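PDB 6E0O: cGAS/DncV-like nucleotidyltransferase in E. coli homolog from Elizabethkingia meningoseptica ATCC 13253 = NBRC 12535, which synthesises cyclic nucleotide second messengers in response to phage infection, as the signalling enzyme of a CBASS antivirus system. Local coordinates for residues 41-47 with 63-69; 251-256 with 275-279. All coordinates share one frame; numbering follows the deposited sequence.

How the contacts relate
From the N terminus the chain runs through helices 5-11 and 21-38 into strand 42-47, runs on through helix 48-52 and returns along strand 62-68. Contact 1 closes this first loop and pairs strand 42-47, at the edge of the sheet, with strand 62-68, which pairs in turn with strand 135-147. After the rest of the sheet and helices 171-184, 188-205 and 216-224, contact 2 closes a second loop, bringing the C-terminal end of helix 236-252 against the start of helix 275-289. The two loops follow one another without nesting or crossing. Their centres lie about 34 Å apart, with the middle of the molecule between them: contact 1 reaches the bound magnesium, while contact 2 joins helices of the C-terminal part.

Contact 1 (41-47 with 63-69). With MG (magnesium ion), chain D; nucleotides of chain B.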
ATOM      1  N   ARG A  41     -24.055  -4.175  -7.258  1.00 13.65           N
ATOM      2  CA  ARG A  41     -23.340  -5.413  -7.525  1.00 13.86           C
ATOM      3  C   ARG A  41     -21.860  -5.337  -7.189  1.00 12.85           C
ATOM      4  O   ARG A  41     -21.162  -6.352  -7.316  1.00 14.53           O
ATOM      5  CB  ARG A  41     -23.527  -5.806  -8.988  1.00 15.21           C
ATOM      6  CG  ARG A  41     -24.978  -6.101  -9.339  1.00 18.97           C
ATOM      7  CD  ARG A  41     -25.095  -6.505 -10.789  1.00 23.75           C
ATOM      8  NE  ARG A  41     -24.931  -5.368 -11.683  1.00 27.96           N
ATOM      9  CZ  ARG A  41     -24.392  -5.438 -12.896  1.00 30.75           C
ATOM     10  NH1 ARG A  41     -23.933  -6.593 -13.362  1.00 31.71           N
ATOM     11  NH2 ARG A  41     -24.302  -4.345 -13.640  1.00 30.87           N
ATOM     12  N   VAL A  42     -21.376  -4.172  -6.758  1.00 12.60           N
ATOM     13  CA  VAL A  42     -19.991  -3.998  -6.343  1.00 12.30           C
ATOM     14  C   VAL A  42     -19.925  -3.407  -4.943  1.00 12.06           C
ATOM     15  O   VAL A  42     -20.816  -2.670  -4.514  1.00 13.53           O
ATOM     16  CB  VAL A  42     -19.200  -3.102  -7.325  1.00 12.05           C
ATOM     17  CG1 VAL A  42     -19.146  -3.740  -8.695  1.00 13.76           C
ATOM     18  CG2 VAL A  42     -19.810  -1.698  -7.408  1.00 13.06           C
ATOM     19  N   THR A  43     -18.841  -3.730  -4.243  1.00 12.28           N
ATOM     20  CA  THR A  43     -18.426  -3.006  -3.049  1.00 11.11           C
ATOM     21  C   THR A  43     -17.263  -2.114  -3.460  1.00 11.20           C
ATOM     22  O   THR A  43     -16.316  -2.586  -4.095  1.00 13.10           O
ATOM     23  CB  THR A  43     -17.947  -3.972  -1.963  1.00 12.13           C
ATOM     24  OG1 THR A  43     -19.023  -4.813  -1.539  1.00 13.24           O
ATOM     25  CG2 THR A  43     -17.418  -3.227  -0.744  1.00 13.33           C
ATOM     26  N   ILE A  44     -17.333  -0.834  -3.114  1.00 11.42           N
ATOM     27  CA  ILE A  44     -16.251   0.110  -3.372  1.00 10.94           C
ATOM     28  C   ILE A  44     -15.600   0.444  -2.037  1.00 11.93           C
ATOM     29  O   ILE A  44     -16.293   0.744  -1.061  1.00 12.86           O
ATOM     30  CB  ILE A  44     -16.756   1.363  -4.114  1.00 12.69           C
ATOM     31  CG1 ILE A  44     -17.207   0.976  -5.534  1.00 14.32           C
ATOM     32  CG2 ILE A  44     -15.671   2.420  -4.154  1.00 14.44           C
ATOM     33  CD1 ILE A  44     -17.955   2.072  -6.288  1.00 16.76           C
ATOM     34  N   PHE A  45     -14.273   0.361  -1.992  1.00 11.76           N
ATOM     35  CA  PHE A  45     -13.522   0.631  -0.774  1.00 11.85           C
ATOM     36  C   PHE A  45     -12.122   1.067  -1.166  1.00 12.33           C
ATOM     37  O   PHE A  45     -11.736   0.987  -2.329  1.00 13.05           O
ATOM     38  CB  PHE A  45     -13.528  -0.569   0.170  1.00 13.12           C
ATOM     39  CG  PHE A  45     -12.770  -1.769  -0.326  1.00 12.34           C
ATOM     40  CD1 PHE A  45     -13.388  -2.744  -1.100  1.00 14.76           C
ATOM     41  CD2 PHE A  45     -11.443  -1.948   0.026  1.00 12.73           C
ATOM     42  CE1 PHE A  45     -12.685  -3.874  -1.524  1.00 15.58           C
ATOM     43  CE2 PHE A  45     -10.735  -3.061  -0.388  1.00 13.90           C
ATOM     44  CZ  PHE A  45     -11.352  -4.027  -1.164  1.00 15.36           C
ATOM     45  N   LEU A  46     -11.365   1.549  -0.185  1.00 12.48           N
ATOM     46  CA  LEU A  46     -10.014   2.010  -0.445  1.00 11.81           C
ATOM     47  C   LEU A  46      -8.990   0.974   0.001  1.00 12.08           C
ATOM     48  O   LEU A  46      -9.187   0.238   0.970  1.00 13.10           O
ATOM     49  CB  LEU A  46      -9.725   3.321   0.290  1.00 13.64           C
ATOM     50  CG  LEU A  46     -10.654   4.491  -0.017  1.00 13.88           C
ATOM     51  CD1 LEU A  46     -10.140   5.758   0.692  1.00 17.87           C
ATOM     52  CD2 LEU A  46     -10.806   4.712  -1.520  1.00 15.67           C
ATOM     53  N   GLN A  47      -7.859   0.966  -0.693  1.00 12.31           N
ATOM     54  CA  GLN A  47      -6.681   0.277  -0.191  1.00 11.51           C
ATOM     55  C   GLN A  47      -5.479   1.196  -0.363  1.00 12.28           C
ATOM     56  O   GLN A  47      -5.623   2.361  -0.749  1.00 13.39           O
ATOM     57  CB  GLN A  47      -6.487  -1.040  -0.924  1.00 12.80           C
ATOM     58  CG  GLN A  47      -6.073  -0.865  -2.347  1.00 15.16           C
ATOM     59  CD  GLN A  47      -5.832  -2.168  -3.048  1.00 20.09           C
ATOM     60  OE1 GLN A  47      -6.192  -3.235  -2.557  1.00 21.21           O
ATOM     61  NE2 GLN A  47      -5.216  -2.092  -4.216  1.00 25.59           N
ATOM     62  N   ASP A  63      -6.068   4.697  -4.396  1.00 12.12           N
ATOM     63  CA  ASP A  63      -6.404   3.368  -4.903  1.00 11.99           C
ATOM     64  C   ASP A  63      -7.823   3.010  -4.479  1.00 11.68           C
ATOM     65  O   ASP A  63      -8.081   2.744  -3.299  1.00 13.71           O
ATOM     66  CB  ASP A  63      -5.389   2.367  -4.369  1.00 13.01           C
ATOM     67  CG  ASP A  63      -3.985   2.766  -4.717  1.00 15.57           C
ATOM     68  OD1 ASP A  63      -3.722   2.902  -5.929  1.00 18.63           O
ATOM     69  OD2 ASP A  63      -3.170   3.003  -3.795  1.00 17.97           O
ATOM     70  N   ILE A  64      -8.733   3.020  -5.450  1.00 10.72           N
ATOM     71  CA  ILE A  64     -10.144   2.734  -5.228  1.00 11.07           C
ATOM     72  C   ILE A  64     -10.425   1.334  -5.749  1.00 11.29           C
ATOM     73  O   ILE A  64     -10.320   1.082  -6.958  1.00 11.67           O
ATOM     74  CB  ILE A  64     -11.040   3.761  -5.936  1.00 11.04           C
ATOM     75  CG1 ILE A  64     -10.704   5.177  -5.473  1.00 12.48           C
ATOM     76  CG2 ILE A  64     -12.508   3.431  -5.732  1.00 12.54           C
ATOM     77  CD1 ILE A  64     -11.450   6.255  -6.242  1.00 12.91           C
ATOM     78  N   VAL A  65     -10.803   0.433  -4.850  1.00 10.86           N
ATOM     79  CA  VAL A  65     -11.095  -0.946  -5.212  1.00 10.53           C
ATOM     80  C   VAL A  65     -12.576  -1.065  -5.546  1.00 10.89           C
ATOM     81  O   VAL A  65     -13.433  -0.565  -4.809  1.00 11.49           O
ATOM     82  CB  VAL A  65     -10.717  -1.903  -4.071  1.00 11.48           C
ATOM     83  CG1 VAL A  65     -10.978  -3.336  -4.508  1.00 12.19           C
ATOM     84  CG2 VAL A  65      -9.269  -1.722  -3.644  1.00 13.22           C
ATOM     85  N   MET A  66     -12.877  -1.717  -6.666  1.00 10.47           N
ATOM     86  CA  MET A  66     -14.256  -2.007  -7.049  1.00 11.39           C
ATOM     87  C   MET A  66     -14.402  -3.522  -7.107  1.00 10.78           C
ATOM     88  O   MET A  66     -14.023  -4.152  -8.098  1.00 11.32           O
ATOM     89  CB  MET A  66     -14.630  -1.372  -8.378  1.00 11.50           C
ATOM     90  CG  MET A  66     -16.118  -1.492  -8.661  1.00 11.91           C
ATOM     91  SD  MET A  66     -16.615  -1.260 -10.363  1.00 13.67           S
ATOM     92  CE  MET A  66     -16.171  -2.851 -11.037  1.00 13.34           C
ATOM     93  N   ARG A  67     -14.952  -4.103  -6.047  1.00 11.04           N
ATOM     94  CA  ARG A  67     -15.067  -5.550  -5.914  1.00 11.05           C
ATOM     95  C   ARG A  67     -16.434  -5.988  -6.431  1.00 10.77           C
ATOM     96  O   ARG A  67     -17.467  -5.710  -5.808  1.00 11.86           O
ATOM     97  CB  ARG A  67     -14.893  -5.944  -4.450  1.00 10.82           C
ATOM     98  CG  ARG A  67     -14.863  -7.447  -4.206  1.00 11.48           C
ATOM     99  CD  ARG A  67     -14.795  -7.766  -2.719  1.00 12.74           C
ATOM    100  NE  ARG A  67     -16.006  -7.347  -2.017  1.00 12.59           N
ATOM    101  CZ  ARG A  67     -16.102  -7.257  -0.700  1.00 13.33           C
ATOM    102  NH1 ARG A  67     -15.055  -7.559   0.056  1.00 15.32           N
ATOM    103  NH2 ARG A  67     -17.229  -6.851  -0.140  1.00 14.06           N
ATOM    104  N   TYR A  68     -16.446  -6.657  -7.580  1.00 11.86           N
ATOM    105  CA  TYR A  68     -17.676  -7.190  -8.140  1.00 12.59           C
ATOM    106  C   TYR A  68     -17.976  -8.459  -7.363  1.00 13.06           C
ATOM    107  O   TYR A  68     -17.213  -9.428  -7.421  1.00 15.00           O
ATOM    108  CB  TYR A  68     -17.525  -7.469  -9.633  1.00 13.52           C
ATOM    109  CG  TYR A  68     -18.863  -7.798 -10.245  1.00 14.91           C
ATOM    110  CD1 TYR A  68     -19.384  -9.081 -10.171  1.00 17.06           C
ATOM    111  CD2 TYR A  68     -19.628  -6.814 -10.849  1.00 16.37           C
ATOM    112  CE1 TYR A  68     -20.618  -9.380 -10.709  1.00 18.70           C
ATOM    113  CE2 TYR A  68     -20.862  -7.097 -11.382  1.00 18.55           C
ATOM    114  CZ  TYR A  68     -21.354  -8.381 -11.310  1.00 19.50           C
ATOM    115  OH  TYR A  68     -22.588  -8.644 -11.856  1.00 24.14           O
ATOM    116  N   ASP A  69     -19.071  -8.456  -6.615  1.00 13.95           N
ATOM    117  CA  ASP A  69     -19.239  -9.486  -5.596  1.00 15.54           C
ATOM    118  C   ASP A  69     -20.690  -9.902  -5.422  1.00 15.81           C
ATOM    119  O   ASP A  69     -21.043 -10.447  -4.371  1.00 16.72           O
ATOM    120  CB  ASP A  69     -18.644  -9.013  -4.279  1.00 15.39           C
ATOM    121  CG  ASP A  69     -19.235  -7.703  -3.814  1.00 15.00           C
ATOM    122  OD1 ASP A  69     -20.305  -7.314  -4.330  1.00 15.65           O
ATOM    123  OD2 ASP A  69     -18.634  -7.065  -2.933  1.00 15.18           O
TER
HETATM  124 MG    MG D 301      -1.172   3.698  -3.822  1.00 18.04          MG
ATOM    125  P     A B   2       1.878  -1.278  -8.827  1.00 53.75           P
ATOM    126  OP1   A B   2       1.722  -2.723  -9.135  1.00 57.70           O
ATOM    127  OP2   A B   2       2.518  -0.386  -9.833  1.00 58.92           O
ATOM    128  O5'   A B   2       0.429  -0.690  -8.515  1.00 62.49           O
ATOM    129  C5'   A B   2      -0.476  -0.355  -9.564  1.00 66.22           C
ATOM    130  C4'   A B   2      -1.909  -0.370  -9.089  1.00 66.10           C
ATOM    131  O4'   A B   2      -2.294  -1.743  -8.821  1.00 61.45           O
ATOM    132  C3'   A B   2      -2.174   0.411  -7.805  1.00 67.58           C
ATOM    133  O3'   A B   2      -3.470   1.006  -7.847  1.00 68.72           O
ATOM    134  C2'   A B   2      -2.127  -0.668  -6.731  1.00 64.35           C
ATOM    135  O2'   A B   2      -2.879  -0.379  -5.569  1.00 65.29           O
ATOM    136  C1'   A B   2      -2.681  -1.884  -7.468  1.00 56.20           C
ATOM    137  N9    A B   2      -2.130  -3.146  -6.974  1.00 37.46           N
ATOM    138  C8    A B   2      -0.866  -3.640  -7.195  1.00 31.71           C
ATOM    139  N7    A B   2      -0.639  -4.794  -6.623  1.00 24.64           N
ATOM    140  C5    A B   2      -1.830  -5.077  -5.968  1.00 24.58           C
ATOM    141  C6    A B   2      -2.239  -6.158  -5.163  1.00 21.77           C
ATOM    142  N6    A B   2      -1.480  -7.214  -4.863  1.00 22.77           N
ATOM    143  N1    A B   2      -3.493  -6.114  -4.690  1.00 23.79           N
ATOM    144  C2    A B   2      -4.278  -5.075  -4.967  1.00 23.79           C
ATOM    145  N3    A B   2      -4.011  -4.000  -5.708  1.00 24.49           N
ATOM    146  C4    A B   2      -2.758  -4.067  -6.181  1.00 26.40           C
TER
HETATM  147  O   HOH W   1      -4.652   4.754  -1.676  1.00 12.59           O
HETATM  148  O   HOH W   2      -1.588   4.429  -5.670  1.00 20.39           O
HETATM  149  O   HOH W   3      -2.102   5.368  -2.940  1.00 16.57           O
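Strand residues 42-47 and 63-68 run antiparallel at 162°, their axes 4.5 Å apart at closest approach. Thr43 pairs with Arg67 and Phe45 with Val65 as hydrogen-bonded pairs; the shorter of the Phe45-Val65 bonds is Val65 N to Phe45 O, 2.7 Å. Beyond them, Asp69 N donates to Arg41 O.

Val42, Ile44, Ile64 and Met66 share the face that meets helix 21-38, with Val42 CB 3.7 Å from Met66 CG. On the other face Val65 CB sits over the centre of the Phe45 ring, 3.7 Å from its centroid, a CH-pi contact. Placing CG between backbone N and carbonyl carbon (chi1 68°) brings the Phe45 ring over Val65. At the far end Asp69 OD2 takes two bonds: Thr43 OG1 donates to its syn lone pair at 2.7 Å, and Arg67 NE to its anti lone pair at 2.8 Å, in a salt bridge. Arg41 NH1 donates a bent hydrogen bond to Tyr68 OH, which is tilted out of the guanidinium plane; guanidinium and ring planes are perpendicular.

At the active-site end Asp63 OD2 binds magnesium at 2.1 Å, while OD1 lies 2.7 Å from O3' of nucleotide A2 of chain B. Gln47 NE2 makes a weak hydrogen bond to the O2' of that nucleotide. Asp136, on the adjoining strand 135-147 and close to Asp63, probably shares the metal, the acidic metal-site arrangement of the cGAS/DncV-like nucleotidyltransferase fold.

Contact 2 (251-256 with 275-279); sequences MKNNAD and RQDAL
A Schellman motif ends helix 236-252, and the turn it makes is held to the first turn of helix 275-289 by Arg275. Asn254, at positive phi (62°), is the C-prime residue: its N bonds back to Met251 O, and Ala255 N to Asp250 O. The chain then turns so that the carbonyl of Ala255 meets the arginine.

Arg275 grips that one oxygen side-on with two nitrogens, NE at 2.8 Å and NH2 at 3.0 Å from Ala255 O. The oxygen lies close to the guanidinium plane, yet both nitrogens approach from the same face of the carbonyl plane; NH2 stands well above it. An extended run from CG to NE (chi2 177°, chi3 -176°) carries the guanidinium out to the turn. Asn254 OD1 sits over the centre of one guanidinium face, 3.5 Å from Arg275 CZ, with amide and guanidinium planes strongly inclined. At the edge, Asp256 OD1 adds a long salt bridge to Arg275 NH2 at 3.4 Å. With one oxygen over a face and two at the edge, the guanidinium is probably held against rotation.

Deeper in, the bent Met251 side chain crosses that of Arg275 at about a right angle. Met251 SD is 3.7 Å from Arg275 CB and equally near Ala278 CB, while Met251 CB meets Leu279 CB at 3.9 Å. Phe267 also packs on Met251 and Arg275, and Phe218 and Leu222 of helix 216-224 on Ala278. The whole is a helix-to-helix junction in which a Schellman-capped C-terminal turn is fastened to the next helix through a backbone carbonyl.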
ATOM      1  N   MET A 251      17.653  -9.556   7.761  1.00 11.47           N
ATOM      2  CA  MET A 251      17.854  -9.984   6.381  1.00 11.20           C
ATOM      3  C   MET A 251      19.133 -10.803   6.255  1.00 11.73           C
ATOM      4  O   MET A 251      19.145 -11.842   5.587  1.00 13.59           O
ATOM      5  CB  MET A 251      17.887  -8.788   5.430  1.00 12.42           C
ATOM      6  CG  MET A 251      16.572  -8.008   5.388  1.00 12.19           C
ATOM      7  SD  MET A 251      15.084  -8.962   4.987  1.00 12.28           S
ATOM      8  CE  MET A 251      14.485  -9.344   6.631  1.00 13.74           C
ATOM      9  N   LYS A 252      20.220 -10.369   6.912  1.00 12.26           N
ATOM     10  CA  LYS A 252      21.433 -11.176   6.911  1.00 11.81           C
ATOM     11  C   LYS A 252      21.176 -12.532   7.555  1.00 12.02           C
ATOM     12  O   LYS A 252      21.843 -13.521   7.219  1.00 12.80           O
ATOM     13  CB  LYS A 252      22.572 -10.463   7.647  1.00 12.42           C
ATOM     14  CG  LYS A 252      23.038  -9.139   7.023  1.00 13.83           C
ATOM     15  CD  LYS A 252      24.458  -8.747   7.472  1.00 14.96           C
ATOM     16  CE  LYS A 252      25.506  -9.561   6.709  1.00 14.34           C
ATOM     17  NZ  LYS A 252      26.915  -9.252   7.101  1.00 16.12           N
ATOM     18  N   ASN A 253      20.206 -12.601   8.469  1.00 12.50           N
ATOM     19  CA  ASN A 253      19.913 -13.807   9.231  1.00 12.43           C
ATOM     20  C   ASN A 253      18.716 -14.585   8.693  1.00 12.79           C
ATOM     21  O   ASN A 253      18.162 -15.428   9.409  1.00 14.65           O
ATOM     22  CB  ASN A 253      19.724 -13.477  10.715  1.00 14.53           C
ATOM     23  CG  ASN A 253      21.036 -13.260  11.420  1.00 20.53           C
ATOM     24  OD1 ASN A 253      21.691 -14.209  11.837  1.00 23.03           O
ATOM     25  ND2 ASN A 253      21.426 -12.014  11.563  1.00 25.38           N
ATOM     26  N   ASN A 254      18.311 -14.335   7.447  1.00 12.85           N
ATOM     27  CA  ASN A 254      17.379 -15.229   6.759  1.00 13.30           C
ATOM     28  C   ASN A 254      16.035 -15.298   7.486  1.00 13.91           C
ATOM     29  O   ASN A 254      15.417 -16.356   7.590  1.00 16.28           O
ATOM     30  CB  ASN A 254      18.034 -16.611   6.627  1.00 14.47           C
ATOM     31  CG  ASN A 254      17.330 -17.524   5.662  1.00 18.31           C
ATOM     32  OD1 ASN A 254      16.612 -17.080   4.755  1.00 21.64           O
ATOM     33  ND2 ASN A 254      17.549 -18.827   5.836  1.00 21.26           N
ATOM     34  N   ALA A 255      15.566 -14.155   7.978  1.00 12.80           N
ATOM     35  CA  ALA A 255      14.382 -14.146   8.823  1.00 13.77           C
ATOM     36  C   ALA A 255      13.106 -14.438   8.034  1.00 12.34           C
ATOM     37  O   ALA A 255      12.973 -14.099   6.857  1.00 14.50           O
ATOM     38  CB  ALA A 255      14.230 -12.796   9.518  1.00 13.61           C
ATOM     39  N   ASP A 256      12.151 -15.060   8.715  1.00 12.86           N
ATOM     40  CA  ASP A 256      10.841 -15.369   8.139  1.00 13.51           C
ATOM     41  C   ASP A 256       9.851 -14.278   8.533  1.00 13.59           C
ATOM     42  O   ASP A 256       9.170 -14.365   9.552  1.00 21.17           O
ATOM     43  CB  ASP A 256      10.360 -16.738   8.609  1.00 16.63           C
ATOM     44  CG  ASP A 256      11.193 -17.867   8.059  1.00 19.18           C
ATOM     45  OD1 ASP A 256      11.625 -17.769   6.896  1.00 19.20           O
ATOM     46  OD2 ASP A 256      11.413 -18.849   8.796  1.00 26.68           O
ATOM     47  N   ARG A 275      15.037 -10.870   0.314  1.00 10.64           N
ATOM     48  CA  ARG A 275      15.714 -10.311   1.475  1.00 10.86           C
ATOM     49  C   ARG A 275      16.888  -9.432   1.068  1.00 10.88           C
ATOM     50  O   ARG A 275      17.202  -8.458   1.763  1.00 11.65           O
ATOM     51  CB  ARG A 275      16.183 -11.433   2.396  1.00 11.05           C
ATOM     52  CG  ARG A 275      15.046 -12.205   3.045  1.00 11.61           C
ATOM     53  CD  ARG A 275      15.569 -13.341   3.891  1.00 12.65           C
ATOM     54  NE  ARG A 275      14.509 -14.161   4.464  1.00 12.89           N
ATOM     55  CZ  ARG A 275      13.857 -15.114   3.808  1.00 13.02           C
ATOM     56  NH1 ARG A 275      14.136 -15.364   2.539  1.00 14.07           N
ATOM     57  NH2 ARG A 275      12.915 -15.812   4.418  1.00 14.26           N
ATOM     58  N   GLN A 276      17.555  -9.763  -0.039  1.00 10.42           N
ATOM     59  CA  GLN A 276      18.658  -8.940  -0.511  1.00 11.65           C
ATOM     60  C   GLN A 276      18.177  -7.546  -0.896  1.00 11.26           C
ATOM     61  O   GLN A 276      18.867  -6.550  -0.638  1.00 11.96           O
ATOM     62  CB  GLN A 276      19.344  -9.636  -1.679  1.00 12.92           C
ATOM     63  CG  GLN A 276      20.471  -8.828  -2.279  1.00 13.26           C
ATOM     64  CD  GLN A 276      21.576  -8.516  -1.292  1.00 14.76           C
ATOM     65  OE1 GLN A 276      21.989  -9.362  -0.486  1.00 15.44           O
ATOM     66  NE2 GLN A 276      22.089  -7.294  -1.365  1.00 22.17           N
ATOM     67  N   ASP A 277      17.000  -7.450  -1.523  1.00 11.06           N
ATOM     68  CA  ASP A 277      16.430  -6.137  -1.820  1.00 11.42           C
ATOM     69  C   ASP A 277      16.277  -5.318  -0.544  1.00 11.41           C
ATOM     70  O   ASP A 277      16.616  -4.131  -0.503  1.00 12.69           O
ATOM     71  CB  ASP A 277      15.053  -6.284  -2.470  1.00 12.59           C
ATOM     72  CG  ASP A 277      15.097  -6.916  -3.840  1.00 14.08           C
ATOM     73  OD1 ASP A 277      16.134  -6.786  -4.523  1.00 14.95           O
ATOM     74  OD2 ASP A 277      14.085  -7.551  -4.230  1.00 15.09           O
ATOM     75  N   ALA A 278      15.736  -5.939   0.503  1.00 11.06           N
ATOM     76  CA  ALA A 278      15.534  -5.243   1.768  1.00 11.26           C
ATOM     77  C   ALA A 278      16.861  -4.878   2.423  1.00 11.10           C
ATOM     78  O   ALA A 278      17.000  -3.787   2.982  1.00 11.54           O
ATOM     79  CB  ALA A 278      14.711  -6.126   2.695  1.00 12.40           C
ATOM     80  N   LEU A 279      17.835  -5.793   2.392  1.00 10.82           N
ATOM     81  CA  LEU A 279      19.148  -5.511   2.960  1.00 10.80           C
ATOM     82  C   LEU A 279      19.799  -4.322   2.272  1.00 12.10           C
ATOM     83  O   LEU A 279      20.312  -3.410   2.935  1.00 12.52           O
ATOM     84  CB  LEU A 279      20.029  -6.744   2.822  1.00 10.91           C
ATOM     85  CG  LEU A 279      21.466  -6.611   3.324  1.00 12.67           C
ATOM     86  CD1 LEU A 279      21.490  -6.356   4.813  1.00 15.22           C
ATOM     87  CD2 LEU A 279      22.219  -7.884   2.969  1.00 14.10           C
TER